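Local coordinates for tungstate ABC transporter, periplasmic tungstate-binding protein (Geobacter sulfurreducens, PDB 3LR1), which probably binds tungstate in the periplasm and delivers it to an ABC transporter for uptake into the cell, at residues 59-64 and 196-201. Sequence-based numbering, arbitrary orientation.
Sequences FVHARK and FNPYGI
His-61 lays its CB over one face of the Tyr-199 ring, a CH-pi contact 15° off the normal with CB 3.7 Å from the Tyr-199 ring centroid. The pair sits where strand 57-60 meets strand 197-204 in the mixed sheet of a periplasmic binding protein fold, probably facing the cleft between the two lobes, with a bound tungsten ion about 5 Å from the His-61 side chain. Antiparallel pairing sets the register: Val-60 N reaches Gly-200 O at 3.0 Å, and Gly-200 N returns to Val-60 O at 2.8 Å. Beyond this pairing, residues 61-62 lead from strand 57-60 into helix 63-71, with Ala-62 at its N-cap position. CG of His-61 stands anti to the backbone N (chi1 176°), and the ring beyond it is turned with ND1 toward Pro-198 O, a weak hydrogen bond at 3.3 Å, while Asn-197 CB covers one ring face. An alanine at His-61 would probably leave Pro-198 O without this weak donor and Asn-197 CB without the ring face it packs on. On the opposite side of the Tyr-199 ring plane from His-61 CB, the Phe-59 ring lies slid past the tyrosine ring with little overlap, its CE1 3.5 Å from Tyr-199 CB; the tyrosine hydroxyl is held by Asn-84. Arg-63, salt-bridged to Asp-80, sets the edge of its guanidinium against the proline ring, NH1 3.3 Å from Pro-198 CG.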
ATOM      1  N   PHE A  59       6.868  -7.459   0.991  1.00 14.53           N
ATOM      2  CA  PHE A  59       6.863  -5.987   1.186  1.00 14.69           C
ATOM      3  C   PHE A  59       5.418  -5.477   1.094  1.00 15.71           C
ATOM      4  O   PHE A  59       4.833  -5.388  -0.005  1.00 16.93           O
ATOM      5  CB  PHE A  59       7.758  -5.327   0.145  1.00 14.97           C
ATOM      6  CG  PHE A  59       7.794  -3.820   0.204  1.00 15.03           C
ATOM      7  CD1 PHE A  59       8.152  -3.166   1.324  1.00 17.34           C
ATOM      8  CD2 PHE A  59       7.482  -3.091  -0.884  1.00 17.69           C
ATOM      9  CE1 PHE A  59       8.269  -1.767   1.363  1.00 17.72           C
ATOM     10  CE2 PHE A  59       7.585  -1.678  -0.869  1.00 21.12           C
ATOM     11  CZ  PHE A  59       7.966  -1.045   0.275  1.00 21.05           C
ATOM     12  N   VAL A  60       4.842  -5.158   2.231  1.00 15.27           N
ATOM     13  CA  VAL A  60       3.415  -4.854   2.292  1.00 15.21           C
ATOM     14  C   VAL A  60       3.155  -3.778   3.316  1.00 15.52           C
ATOM     15  O   VAL A  60       3.985  -3.500   4.160  1.00 17.48           O
ATOM     16  CB  VAL A  60       2.552  -6.078   2.656  1.00 16.18           C
ATOM     17  CG1 VAL A  60       2.585  -7.164   1.510  1.00 15.89           C
ATOM     18  CG2 VAL A  60       2.948  -6.654   4.002  1.00 14.84           C
ATOM     19  N   HIS A  61       1.995  -3.187   3.260  1.00 18.58           N
ATOM     20  CA  HIS A  61       1.581  -2.212   4.272  1.00 19.51           C
ATOM     21  C   HIS A  61       0.328  -2.841   4.868  1.00 19.91           C
ATOM     22  O   HIS A  61      -0.749  -2.678   4.352  1.00 22.44           O
ATOM     23  CB  HIS A  61       1.284  -0.777   3.673  1.00 19.56           C
ATOM     24  CG  HIS A  61       0.776   0.181   4.706  1.00 21.16           C
ATOM     25  ND1 HIS A  61       1.357   0.293   5.957  1.00 24.77           N
ATOM     26  CD2 HIS A  61      -0.313   0.983   4.735  1.00 25.00           C
ATOM     27  CE1 HIS A  61       0.657   1.142   6.697  1.00 25.29           C
ATOM     28  NE2 HIS A  61      -0.359   1.570   5.982  1.00 27.82           N
ATOM     29  N   ALA A  62       0.460  -3.546   5.986  1.00 19.96           N
ATOM     30  CA  ALA A  62      -0.695  -4.249   6.618  1.00 20.74           C
ATOM     31  C   ALA A  62      -0.214  -4.733   7.965  1.00 20.24           C
ATOM     32  O   ALA A  62       0.218  -5.902   8.157  1.00 21.61           O
ATOM     33  CB  ALA A  62      -1.144  -5.408   5.779  1.00 21.02           C
ATOM     34  N   ARG A  63      -0.189  -3.807   8.876  1.00 20.22           N
ATOM     35  CA  ARG A  63       0.558  -4.005  10.120  1.00 22.44           C
ATOM     36  C   ARG A  63       0.138  -5.267  10.914  1.00 20.78           C
ATOM     37  O   ARG A  63       0.982  -6.086  11.323  1.00 20.11           O
ATOM     38  CB  ARG A  63       0.442  -2.751  11.012  1.00 23.79           C
ATOM     39  CG  ARG A  63       1.237  -2.861  12.342  1.00 31.00           C
ATOM     40  CD  ARG A  63       2.676  -3.446  12.098  1.00 38.15           C
ATOM     41  NE  ARG A  63       3.750  -2.563  12.546  1.00 44.53           N
ATOM     42  CZ  ARG A  63       4.132  -1.469  11.889  1.00 49.15           C
ATOM     43  NH1 ARG A  63       3.507  -1.131  10.756  1.00 53.42           N
ATOM     44  NH2 ARG A  63       5.128  -0.704  12.343  1.00 49.20           N
ATOM     45  N   LYS A  64      -1.153  -5.474  11.089  1.00 19.87           N
ATOM     46  CA  LYS A  64      -1.583  -6.636  11.870  1.00 20.85           C
ATOM     47  C   LYS A  64      -1.163  -7.928  11.210  1.00 18.95           C
ATOM     48  O   LYS A  64      -0.825  -8.914  11.860  1.00 17.89           O
ATOM     49  CB  LYS A  64      -3.086  -6.686  12.109  1.00 21.92           C
ATOM     50  CG  LYS A  64      -3.717  -5.378  12.377  1.00 28.03           C
ATOM     51  CD  LYS A  64      -5.246  -5.508  12.676  1.00 33.32           C
ATOM     52  CE  LYS A  64      -5.763  -4.252  13.445  1.00 36.57           C
ATOM     53  NZ  LYS A  64      -6.318  -3.156  12.600  1.00 38.12           N
ATOM     54  N   PHE A 196       4.408   9.570   7.049  1.00 44.92           N
ATOM     55  CA  PHE A 196       4.437   8.361   6.151  1.00 42.80           C
ATOM     56  C   PHE A 196       4.019   6.985   6.782  1.00 39.80           C
ATOM     57  O   PHE A 196       3.882   6.799   7.998  1.00 38.81           O
ATOM     58  CB  PHE A 196       5.758   8.278   5.307  1.00 43.89           C
ATOM     59  CG  PHE A 196       6.103   9.591   4.601  1.00 47.74           C
ATOM     60  CD1 PHE A 196       7.178  10.366   5.011  1.00 51.72           C
ATOM     61  CD2 PHE A 196       5.268  10.092   3.600  1.00 50.22           C
ATOM     62  CE1 PHE A 196       7.436  11.605   4.391  1.00 54.14           C
ATOM     63  CE2 PHE A 196       5.495  11.295   2.981  1.00 52.45           C
ATOM     64  CZ  PHE A 196       6.573  12.072   3.367  1.00 54.51           C
ATOM     65  N   ASN A 197       3.728   6.048   5.892  1.00 36.30           N
ATOM     66  CA  ASN A 197       3.107   4.792   6.248  1.00 33.37           C
ATOM     67  C   ASN A 197       4.190   3.806   6.454  1.00 31.93           C
ATOM     68  O   ASN A 197       5.182   3.772   5.695  1.00 29.28           O
ATOM     69  CB  ASN A 197       2.120   4.306   5.172  1.00 32.28           C
ATOM     70  CG  ASN A 197       0.901   5.274   5.015  1.00 30.54           C
ATOM     71  OD1 ASN A 197       0.600   6.061   5.938  1.00 28.07           O
ATOM     72  ND2 ASN A 197       0.240   5.255   3.825  1.00 24.32           N
ATOM     73  N   PRO A 198       4.009   2.987   7.465  1.00 30.44           N
ATOM     74  CA  PRO A 198       5.034   2.058   7.779  1.00 28.94           C
ATOM     75  C   PRO A 198       4.912   0.830   6.968  1.00 26.93           C
ATOM     76  O   PRO A 198       4.315  -0.178   7.450  1.00 28.37           O
ATOM     77  CB  PRO A 198       4.718   1.705   9.248  1.00 30.36           C
ATOM     78  CG  PRO A 198       3.140   1.752   9.265  1.00 30.54           C
ATOM     79  CD  PRO A 198       2.930   3.031   8.483  1.00 31.67           C
ATOM     80  N   TYR A 199       5.449   0.834   5.756  1.00 22.91           N
ATOM     81  CA  TYR A 199       5.451  -0.410   5.048  1.00 21.30           C
ATOM     82  C   TYR A 199       6.324  -1.270   5.859  1.00 20.42           C
ATOM     83  O   TYR A 199       7.237  -0.759   6.494  1.00 23.86           O
ATOM     84  CB  TYR A 199       6.006  -0.324   3.625  1.00 20.49           C
ATOM     85  CG  TYR A 199       5.021   0.292   2.687  1.00 20.53           C
ATOM     86  CD1 TYR A 199       4.390  -0.459   1.689  1.00 18.48           C
ATOM     87  CD2 TYR A 199       4.695   1.619   2.806  1.00 21.27           C
ATOM     88  CE1 TYR A 199       3.470   0.127   0.841  1.00 20.21           C
ATOM     89  CE2 TYR A 199       3.792   2.209   1.967  1.00 20.49           C
ATOM     90  CZ  TYR A 199       3.190   1.459   0.979  1.00 18.66           C
ATOM     91  OH  TYR A 199       2.295   2.040   0.161  1.00 22.75           O
ATOM     92  N   GLY A 200       6.073  -2.565   5.826  1.00 17.80           N
ATOM     93  CA  GLY A 200       7.025  -3.546   6.321  1.00 17.24           C
ATOM     94  C   GLY A 200       7.686  -4.385   5.219  1.00 16.34           C
ATOM     95  O   GLY A 200       7.032  -4.830   4.288  1.00 18.21           O
ATOM     96  N   ILE A 201       8.997  -4.544   5.319  1.00 15.79           N
ATOM     97  CA  ILE A 201       9.783  -5.379   4.441  1.00 15.99           C
ATOM     98  C   ILE A 201      10.382  -6.477   5.329  1.00 16.01           C
ATOM     99  O   ILE A 201      10.897  -6.178   6.407  1.00 16.34           O
ATOM    100  CB  ILE A 201      10.839  -4.571   3.603  1.00 15.87           C
ATOM    101  CG1 ILE A 201      11.359  -5.467   2.474  1.00 13.95           C
ATOM    102  CG2 ILE A 201      11.988  -3.977   4.482  1.00 15.48           C
ATOM    103  CD1 ILE A 201      12.156  -4.709   1.371  1.00 14.17           C
TER